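Local structure of putative diflavin flavoprotein A 5 (Nostoc sp. PCC 7120, 4FEK) at residues R7-L21 with S62-T74. The protein probably transfers electrons from NADH to oxygen, reducing it to water; this fragment is its N-terminal, metallo-beta-lactamase-like part. Sequence-based numbering, arbitrary orientation.
Sequences RDVQVLPIATNTKVL and SFMKIYLEALQQT
Val-9, Val-11 and Leu-21 pack against helix 62-74 from one face of the sheet, near its edge: the helix axis passes 8.0 Å from that of strand 8-15, with the N-to-C directions 38° apart, while strand 18-21 runs roughly antiparallel to it. Ala-70 lies at the centre, its small methyl consistent with the close approach of strand 8-15; Val-9 CG1 lies 3.7 Å from Ala-70 CB, and Leu-21 CD2 reaches the same methyl at 3.9 Å. The two branches of Val-9 divide the work. CG1, anti to the backbone N (chi1 178°), takes Ala-70, whereas CG2 rests one turn earlier against Ile-66, 3.8 Å from its CG1 and also touching its carbonyl oxygen. Beta-branched valine suits this place, since it is at ease in a strand and offers two methyls to successive turns. Leu-21 reaches farther, its CD2 packing 4.1 Å from Tyr-67 CE1 and close to the backbone of Leu-71. The tyrosine hydroxyl is hydrogen-bonded to Ser-45 on strand 41-49, which satisfies the polar end of a ring that here meets an apolar group. At the helix's C-terminal end, Thr-74 OG1 turns back to donate to Ala-70 O (2.7 Å), leaving CG2 to meet Lys-19 CD tip to tip at 3.6 Å. Near the other end, the extended chain of Arg-7 crosses Phe-63 at about a right angle, with CD 3.8 Å from CE1. Between the segments the chemistry is thus chiefly apolar: aliphatic groups in van der Waals contact seat the helix against the outermost hairpin of the metallo-beta-lactamase-like sheet, and Thr-74's hydroxyl is satisfied within its own helix.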
ATOM      1  N   ARG A   7      -6.187 -12.834 -14.802  1.00 25.77           N
ATOM      2  CA  ARG A   7      -5.531 -12.214 -13.654  1.00 22.82           C
ATOM      3  C   ARG A   7      -4.447 -13.152 -13.140  1.00 30.81           C
ATOM      4  O   ARG A   7      -4.632 -14.366 -13.112  1.00 24.75           O
ATOM      5  CB  ARG A   7      -6.553 -11.939 -12.553  1.00 29.38           C
ATOM      6  CG  ARG A   7      -7.650 -10.995 -12.994  1.00 30.66           C
ATOM      7  CD  ARG A   7      -8.594 -10.606 -11.865  1.00 32.69           C
ATOM      8  NE  ARG A   7      -9.549  -9.621 -12.358  1.00 38.49           N
ATOM      9  CZ  ARG A   7     -10.632  -9.221 -11.707  1.00 43.13           C
ATOM     10  NH1 ARG A   7     -10.919  -9.722 -10.514  1.00 42.71           N
ATOM     11  NH2 ARG A   7     -11.430  -8.314 -12.257  1.00 47.29           N
ATOM     12  N   ASP A   8      -3.307 -12.601 -12.750  1.00 21.74           N
ATOM     13  CA  ASP A   8      -2.226 -13.431 -12.195  1.00 22.67           C
ATOM     14  C   ASP A   8      -1.504 -12.664 -11.086  1.00 26.22           C
ATOM     15  O   ASP A   8      -1.816 -11.500 -10.821  1.00 23.32           O
ATOM     16  CB  ASP A   8      -1.239 -13.869 -13.289  1.00 27.35           C
ATOM     17  CG  ASP A   8      -0.498 -12.695 -13.942  1.00 32.65           C
ATOM     18  OD1 ASP A   8      -0.306 -11.640 -13.300  1.00 31.92           O
ATOM     19  OD2 ASP A   8      -0.082 -12.831 -15.111  1.00 33.58           O
ATOM     20  N   VAL A   9      -0.523 -13.295 -10.458  1.00 21.44           N
ATOM     21  CA  VAL A   9       0.279 -12.593  -9.470  1.00 18.80           C
ATOM     22  C   VAL A   9       1.738 -12.656  -9.878  1.00 19.18           C
ATOM     23  O   VAL A   9       2.269 -13.715 -10.189  1.00 21.06           O
ATOM     24  CB  VAL A   9       0.078 -13.177  -8.041  1.00 18.17           C
ATOM     25  CG1 VAL A   9       0.968 -12.449  -7.039  1.00 11.70           C
ATOM     26  CG2 VAL A   9      -1.375 -13.068  -7.644  1.00 19.84           C
ATOM     27  N   GLN A  10       2.384 -11.503  -9.890  1.00 14.88           N
ATOM     28  CA  GLN A  10       3.774 -11.403 -10.276  1.00 22.09           C
ATOM     29  C   GLN A  10       4.598 -11.227  -8.992  1.00 25.39           C
ATOM     30  O   GLN A  10       4.377 -10.279  -8.227  1.00 21.41           O
ATOM     31  CB  GLN A  10       3.880 -10.210 -11.239  1.00 22.32           C
ATOM     32  CG  GLN A  10       5.200  -9.927 -11.876  1.00 27.37           C
ATOM     33  CD  GLN A  10       5.090  -8.728 -12.810  1.00 28.24           C
ATOM     34  OE1 GLN A  10       4.418  -7.741 -12.490  1.00 22.65           O
ATOM     35  NE2 GLN A  10       5.724  -8.811 -13.964  1.00 26.95           N
ATOM     36  N   VAL A  11       5.526 -12.154  -8.733  1.00 18.51           N
ATOM     37  CA  VAL A  11       6.341 -12.089  -7.518  1.00 18.58           C
ATOM     38  C   VAL A  11       7.812 -11.825  -7.862  1.00 28.34           C
ATOM     39  O   VAL A  11       8.358 -12.470  -8.745  1.00 27.04           O
ATOM     40  CB  VAL A  11       6.230 -13.394  -6.720  1.00 23.29           C
ATOM     41  CG1 VAL A  11       6.950 -13.264  -5.378  1.00 20.85           C
ATOM     42  CG2 VAL A  11       4.761 -13.759  -6.512  1.00 22.56           C
ATOM     43  N   LEU A  12       8.446 -10.888  -7.159  1.00 26.37           N
ATOM     44  CA  LEU A  12       9.811 -10.468  -7.467  1.00 23.95           C
ATOM     45  C   LEU A  12      10.480  -9.953  -6.196  1.00 22.92           C
ATOM     46  O   LEU A  12       9.856  -9.243  -5.404  1.00 22.31           O
ATOM     47  CB  LEU A  12       9.771  -9.338  -8.502  1.00 25.31           C
ATOM     48  CG  LEU A  12      10.765  -9.116  -9.656  1.00 38.55           C
ATOM     49  CD1 LEU A  12      11.305  -7.678  -9.653  1.00 37.05           C
ATOM     50  CD2 LEU A  12      11.924 -10.127  -9.726  1.00 40.32           C
ATOM     51  N   PRO A  13      11.753 -10.325  -5.974  1.00 23.46           N
ATOM     52  CA  PRO A  13      12.569  -9.683  -4.938  1.00 17.40           C
ATOM     53  C   PRO A  13      12.806  -8.220  -5.310  1.00 20.55           C
ATOM     54  O   PRO A  13      13.084  -7.930  -6.470  1.00 23.16           O
ATOM     55  CB  PRO A  13      13.912 -10.431  -5.020  1.00 27.34           C
ATOM     56  CG  PRO A  13      13.599 -11.733  -5.679  1.00 31.50           C
ATOM     57  CD  PRO A  13      12.440 -11.465  -6.610  1.00 26.39           C
ATOM     58  N   ILE A  14      12.685  -7.308  -4.356  1.00 21.36           N
ATOM     59  CA  ILE A  14      12.901  -5.901  -4.673  1.00 24.44           C
ATOM     60  C   ILE A  14      13.990  -5.287  -3.818  1.00 25.35           C
ATOM     61  O   ILE A  14      14.532  -4.234  -4.150  1.00 28.27           O
ATOM     62  CB  ILE A  14      11.601  -5.071  -4.557  1.00 21.06           C
ATOM     63  CG1 ILE A  14      11.102  -5.064  -3.105  1.00 18.97           C
ATOM     64  CG2 ILE A  14      10.569  -5.619  -5.510  1.00 17.96           C
ATOM     65  CD1 ILE A  14       9.825  -4.189  -2.865  1.00 19.95           C
ATOM     66  N   ALA A  15      14.311  -5.949  -2.718  1.00 21.34           N
ATOM     67  CA  ALA A  15      15.315  -5.443  -1.812  1.00 22.99           C
ATOM     68  C   ALA A  15      15.723  -6.554  -0.866  1.00 22.52           C
ATOM     69  O   ALA A  15      15.159  -7.636  -0.913  1.00 24.31           O
ATOM     70  CB  ALA A  15      14.766  -4.262  -1.022  1.00 19.31           C
ATOM     71  N   THR A  16      16.690  -6.272   0.002  1.00 24.32           N
ATOM     72  CA  THR A  16      17.127  -7.242   1.000  1.00 27.55           C
ATOM     73  C   THR A  16      15.943  -7.726   1.820  1.00 28.74           C
ATOM     74  O   THR A  16      15.260  -6.930   2.447  1.00 26.75           O
ATOM     75  CB  THR A  16      18.202  -6.661   1.929  1.00 31.87           C
ATOM     76  OG1 THR A  16      19.312  -6.207   1.141  1.00 30.13           O
ATOM     77  CG2 THR A  16      18.678  -7.716   2.923  1.00 34.45           C
ATOM     78  N   ASN A  17      15.684  -9.034   1.761  1.00 21.88           N
ATOM     79  CA  ASN A  17      14.588  -9.660   2.496  1.00 19.91           C
ATOM     80  C   ASN A  17      13.211  -9.138   2.104  1.00 17.68           C
ATOM     81  O   ASN A  17      12.244  -9.327   2.838  1.00 18.38           O
ATOM     82  CB  ASN A  17      14.767  -9.480   3.997  1.00 21.35           C
ATOM     83  CG  ASN A  17      15.998 -10.203   4.532  1.00 29.19           C
ATOM     84  OD1 ASN A  17      16.282 -11.352   4.155  1.00 24.62           O
ATOM     85  ND2 ASN A  17      16.722  -9.540   5.414  1.00 27.55           N
ATOM     86  N   THR A  18      13.119  -8.527   0.934  1.00 15.52           N
ATOM     87  CA  THR A  18      11.850  -7.925   0.516  1.00 18.12           C
ATOM     88  C   THR A  18      11.409  -8.379  -0.864  1.00 15.72           C
ATOM     89  O   THR A  18      12.185  -8.320  -1.838  1.00 17.28           O
ATOM     90  CB  THR A  18      11.952  -6.385   0.531  1.00 17.51           C
ATOM     91  OG1 THR A  18      12.550  -5.959   1.758  1.00 15.83           O
ATOM     92  CG2 THR A  18      10.551  -5.714   0.375  1.00 11.56           C
ATOM     93  N   LYS A  19      10.141  -8.788  -0.949  1.00 12.44           N
ATOM     94  CA  LYS A  19       9.511  -9.147  -2.213  1.00 12.18           C
ATOM     95  C   LYS A  19       8.191  -8.405  -2.405  1.00 13.41           C
ATOM     96  O   LYS A  19       7.515  -8.082  -1.417  1.00 14.72           O
ATOM     97  CB  LYS A  19       9.178 -10.639  -2.251  1.00 13.75           C
ATOM     98  CG  LYS A  19      10.410 -11.540  -2.138  1.00 22.46           C
ATOM     99  CD  LYS A  19      10.009 -13.015  -2.241  1.00 29.86           C
ATOM    100  CE  LYS A  19      11.258 -13.907  -2.332  1.00 38.05           C
ATOM    101  NZ  LYS A  19      10.942 -15.335  -2.013  1.00 45.52           N
ATOM    102  N   VAL A  20       7.830  -8.178  -3.667  1.00 14.36           N
ATOM    103  CA  VAL A  20       6.500  -7.658  -4.020  1.00 12.40           C
ATOM    104  C   VAL A  20       5.712  -8.806  -4.622  1.00 18.36           C
ATOM    105  O   VAL A  20       6.296  -9.675  -5.293  1.00 15.17           O
ATOM    106  CB  VAL A  20       6.558  -6.428  -4.991  1.00 12.86           C
ATOM    107  CG1 VAL A  20       7.248  -6.770  -6.324  1.00 15.03           C
ATOM    108  CG2 VAL A  20       5.131  -5.882  -5.275  1.00 17.49           C
ATOM    109  N   LEU A  21       4.411  -8.845  -4.314  1.00 11.56           N
ATOM    110  CA  LEU A  21       3.447  -9.642  -5.047  1.00 14.72           C
ATOM    111  C   LEU A  21       2.504  -8.662  -5.730  1.00 16.59           C
ATOM    112  O   LEU A  21       1.781  -7.949  -5.046  1.00 17.42           O
ATOM    113  CB  LEU A  21       2.636 -10.534  -4.089  1.00 16.79           C
ATOM    114  CG  LEU A  21       3.341 -11.778  -3.531  1.00 16.68           C
ATOM    115  CD1 LEU A  21       4.350 -11.382  -2.460  1.00 18.29           C
ATOM    116  CD2 LEU A  21       2.324 -12.789  -2.981  1.00 22.46           C
ATOM    117  N   SER A  62     -11.450  -9.458  -4.798  1.00 27.60           N
ATOM    118  CA  SER A  62     -11.386  -9.811  -6.211  1.00 30.05           C
ATOM    119  C   SER A  62     -10.096 -10.558  -6.565  1.00 23.64           C
ATOM    120  O   SER A  62     -10.073 -11.405  -7.472  1.00 26.12           O
ATOM    121  CB  SER A  62     -11.534  -8.547  -7.064  1.00 34.71           C
ATOM    122  OG  SER A  62     -11.389  -8.851  -8.439  1.00 46.37           O
ATOM    123  N   PHE A  63      -9.033 -10.252  -5.828  1.00 19.47           N
ATOM    124  CA  PHE A  63      -7.715 -10.863  -6.031  1.00 15.17           C
ATOM    125  C   PHE A  63      -7.384 -11.898  -4.941  1.00 21.81           C
ATOM    126  O   PHE A  63      -6.303 -12.489  -4.947  1.00 20.75           O
ATOM    127  CB  PHE A  63      -6.643  -9.786  -5.959  1.00 13.70           C
ATOM    128  CG  PHE A  63      -6.509  -8.957  -7.203  1.00 20.94           C
ATOM    129  CD1 PHE A  63      -6.361  -9.555  -8.448  1.00 20.68           C
ATOM    130  CD2 PHE A  63      -6.468  -7.569  -7.117  1.00 20.66           C
ATOM    131  CE1 PHE A  63      -6.192  -8.786  -9.589  1.00 20.29           C
ATOM    132  CE2 PHE A  63      -6.313  -6.793  -8.265  1.00 16.87           C
ATOM    133  CZ  PHE A  63      -6.171  -7.416  -9.498  1.00 20.47           C
HETATM  134  N   MSE A  64      -8.307 -12.104  -4.008  1.00 24.09           N
HETATM  135  CA  MSE A  64      -8.023 -12.880  -2.801  1.00 25.29           C
HETATM  136  C   MSE A  64      -7.460 -14.263  -3.071  1.00 21.87           C
HETATM  137  O   MSE A  64      -6.428 -14.637  -2.501  1.00 20.40           O
HETATM  138  CB  MSE A  64      -9.281 -13.037  -1.955  1.00 27.79           C
HETATM  139  CG  MSE A  64      -9.115 -13.992  -0.787  1.00 33.77           C
HETATM  140 SE   MSE A  64     -10.789 -14.181   0.220  0.89 48.02          SE
HETATM  141  CE  MSE A  64     -11.933 -14.909  -1.194  1.00 46.02           C
ATOM    142  N   LYS A  65      -8.144 -15.017  -3.926  1.00 22.43           N
ATOM    143  CA  LYS A  65      -7.754 -16.399  -4.188  1.00 28.67           C
ATOM    144  C   LYS A  65      -6.365 -16.518  -4.796  1.00 21.98           C
ATOM    145  O   LYS A  65      -5.535 -17.267  -4.289  1.00 19.72           O
ATOM    146  CB  LYS A  65      -8.771 -17.122  -5.072  1.00 35.21           C
ATOM    147  CG  LYS A  65      -8.401 -18.589  -5.304  1.00 46.72           C
ATOM    148  CD  LYS A  65      -9.355 -19.279  -6.285  1.00 57.30           C
ATOM    149  CE  LYS A  65      -9.062 -20.769  -6.413  1.00 64.68           C
ATOM    150  NZ  LYS A  65      -9.445 -21.553  -5.201  1.00 68.38           N
ATOM    151  N   ILE A  66      -6.089 -15.771  -5.869  1.00 20.09           N
ATOM    152  CA  ILE A  66      -4.764 -15.883  -6.484  1.00 20.44           C
ATOM    153  C   ILE A  66      -3.670 -15.287  -5.600  1.00 19.38           C
ATOM    154  O   ILE A  66      -2.529 -15.750  -5.615  1.00 21.99           O
ATOM    155  CB  ILE A  66      -4.697 -15.284  -7.914  1.00 19.59           C
ATOM    156  CG1 ILE A  66      -5.072 -13.805  -7.910  1.00 20.53           C
ATOM    157  CG2 ILE A  66      -5.601 -16.058  -8.865  1.00 29.42           C
ATOM    158  CD1 ILE A  66      -4.916 -13.148  -9.271  1.00 20.52           C
ATOM    159  N   TYR A  67      -4.031 -14.267  -4.820  1.00 18.26           N
ATOM    160  CA  TYR A  67      -3.116 -13.714  -3.853  1.00 20.24           C
ATOM    161  C   TYR A  67      -2.661 -14.761  -2.825  1.00 16.87           C
ATOM    162  O   TYR A  67      -1.470 -14.956  -2.614  1.00 17.57           O
ATOM    163  CB  TYR A  67      -3.771 -12.554  -3.124  1.00 15.96           C
ATOM    164  CG  TYR A  67      -2.899 -12.031  -2.020  1.00 13.29           C
ATOM    165  CD1 TYR A  67      -1.680 -11.425  -2.300  1.00 16.89           C
ATOM    166  CD2 TYR A  67      -3.284 -12.167  -0.689  1.00 17.76           C
ATOM    167  CE1 TYR A  67      -0.871 -10.944  -1.285  1.00 16.95           C
ATOM    168  CE2 TYR A  67      -2.483 -11.700   0.334  1.00 17.27           C
ATOM    169  CZ  TYR A  67      -1.282 -11.083   0.030  1.00 20.00           C
ATOM    170  OH  TYR A  67      -0.506 -10.610   1.063  1.00 24.91           O
ATOM    171  N   LEU A  68      -3.617 -15.407  -2.170  1.00 15.39           N
ATOM    172  CA  LEU A  68      -3.295 -16.388  -1.137  1.00 17.72           C
ATOM    173  C   LEU A  68      -2.488 -17.580  -1.668  1.00 18.63           C
ATOM    174  O   LEU A  68      -1.570 -18.065  -0.990  1.00 20.60           O
ATOM    175  CB  LEU A  68      -4.571 -16.871  -0.448  1.00 18.57           C
ATOM    176  CG  LEU A  68      -5.242 -15.782   0.395  1.00 24.40           C
ATOM    177  CD1 LEU A  68      -6.585 -16.272   0.904  1.00 26.33           C
ATOM    178  CD2 LEU A  68      -4.346 -15.316   1.537  1.00 26.68           C
ATOM    179  N   GLU A  69      -2.835 -18.055  -2.863  1.00 19.93           N
ATOM    180  CA  GLU A  69      -2.037 -19.096  -3.532  1.00 20.66           C
ATOM    181  C   GLU A  69      -0.584 -18.674  -3.732  1.00 24.86           C
ATOM    182  O   GLU A  69       0.327 -19.435  -3.410  1.00 19.49           O
ATOM    183  CB  GLU A  69      -2.651 -19.480  -4.881  1.00 24.78           C
ATOM    184  CG  GLU A  69      -4.050 -20.101  -4.757  1.00 39.23           C
ATOM    185  CD  GLU A  69      -4.447 -20.931  -5.981  1.00 53.62           C
ATOM    186  OE1 GLU A  69      -3.550 -21.280  -6.788  1.00 59.56           O
ATOM    187  OE2 GLU A  69      -5.651 -21.236  -6.134  1.00 54.89           O
ATOM    188  N   ALA A  70      -0.362 -17.464  -4.260  1.00 19.76           N
ATOM    189  CA  ALA A  70       1.000 -16.962  -4.441  1.00 20.96           C
ATOM    190  C   ALA A  70       1.729 -16.748  -3.100  1.00 19.29           C
ATOM    191  O   ALA A  70       2.930 -17.027  -2.966  1.00 19.71           O
ATOM    192  CB  ALA A  70       0.991 -15.660  -5.265  1.00 18.63           C
ATOM    193  N   LEU A  71       0.997 -16.263  -2.108  1.00 17.10           N
ATOM    194  CA  LEU A  71       1.596 -15.951  -0.818  1.00 17.34           C
ATOM    195  C   LEU A  71       2.056 -17.260  -0.170  1.00 17.93           C
ATOM    196  O   LEU A  71       3.162 -17.342   0.373  1.00 18.95           O
ATOM    197  CB  LEU A  71       0.580 -15.233   0.075  1.00 18.89           C
ATOM    198  CG  LEU A  71       1.061 -14.874   1.474  1.00 20.67           C
ATOM    199  CD1 LEU A  71       2.182 -13.869   1.366  1.00 23.21           C
ATOM    200  CD2 LEU A  71      -0.098 -14.362   2.343  1.00 21.78           C
ATOM    201  N   GLN A  72       1.206 -18.283  -0.255  1.00 23.20           N
ATOM    202  CA  GLN A  72       1.532 -19.619   0.254  1.00 26.25           C
ATOM    203  C   GLN A  72       2.761 -20.213  -0.418  1.00 26.47           C
ATOM    204  O   GLN A  72       3.497 -20.980   0.191  1.00 30.20           O
ATOM    205  CB  GLN A  72       0.352 -20.578   0.069  1.00 29.05           C
ATOM    206  CG  GLN A  72      -0.411 -20.870   1.339  1.00 35.06           C
ATOM    207  CD  GLN A  72      -1.349 -22.073   1.209  1.00 39.28           C
ATOM    208  OE1 GLN A  72      -1.432 -22.709   0.158  1.00 37.14           O
ATOM    209  NE2 GLN A  72      -2.067 -22.375   2.283  1.00 40.29           N
ATOM    210  N   GLN A  73       2.986 -19.860  -1.675  1.00 21.96           N
ATOM    211  CA  GLN A  73       4.172 -20.326  -2.374  1.00 27.57           C
ATOM    212  C   GLN A  73       5.415 -19.544  -1.987  1.00 30.53           C
ATOM    213  O   GLN A  73       6.522 -20.010  -2.208  1.00 28.47           O
ATOM    214  CB  GLN A  73       3.954 -20.316  -3.891  1.00 33.37           C
ATOM    215  CG  GLN A  73       2.827 -21.259  -4.332  1.00 47.92           C
ATOM    216  CD  GLN A  73       2.471 -21.133  -5.807  1.00 60.15           C
ATOM    217  OE1 GLN A  73       3.037 -20.310  -6.532  1.00 63.90           O
ATOM    218  NE2 GLN A  73       1.523 -21.954  -6.259  1.00 64.22           N
ATOM    219  N   THR A  74       5.236 -18.370  -1.382  1.00 25.00           N
ATOM    220  CA  THR A  74       6.359 -17.505  -1.056  1.00 24.62           C
ATOM    221  C   THR A  74       6.789 -17.591   0.409  1.00 25.09           C
ATOM    222  O   THR A  74       7.969 -17.514   0.735  1.00 28.91           O
ATOM    223  CB  THR A  74       6.004 -16.027  -1.343  1.00 30.18           C
ATOM    224  OG1 THR A  74       5.418 -15.923  -2.644  1.00 33.56           O
ATOM    225  CG2 THR A  74       7.237 -15.153  -1.255  1.00 33.05           C
TER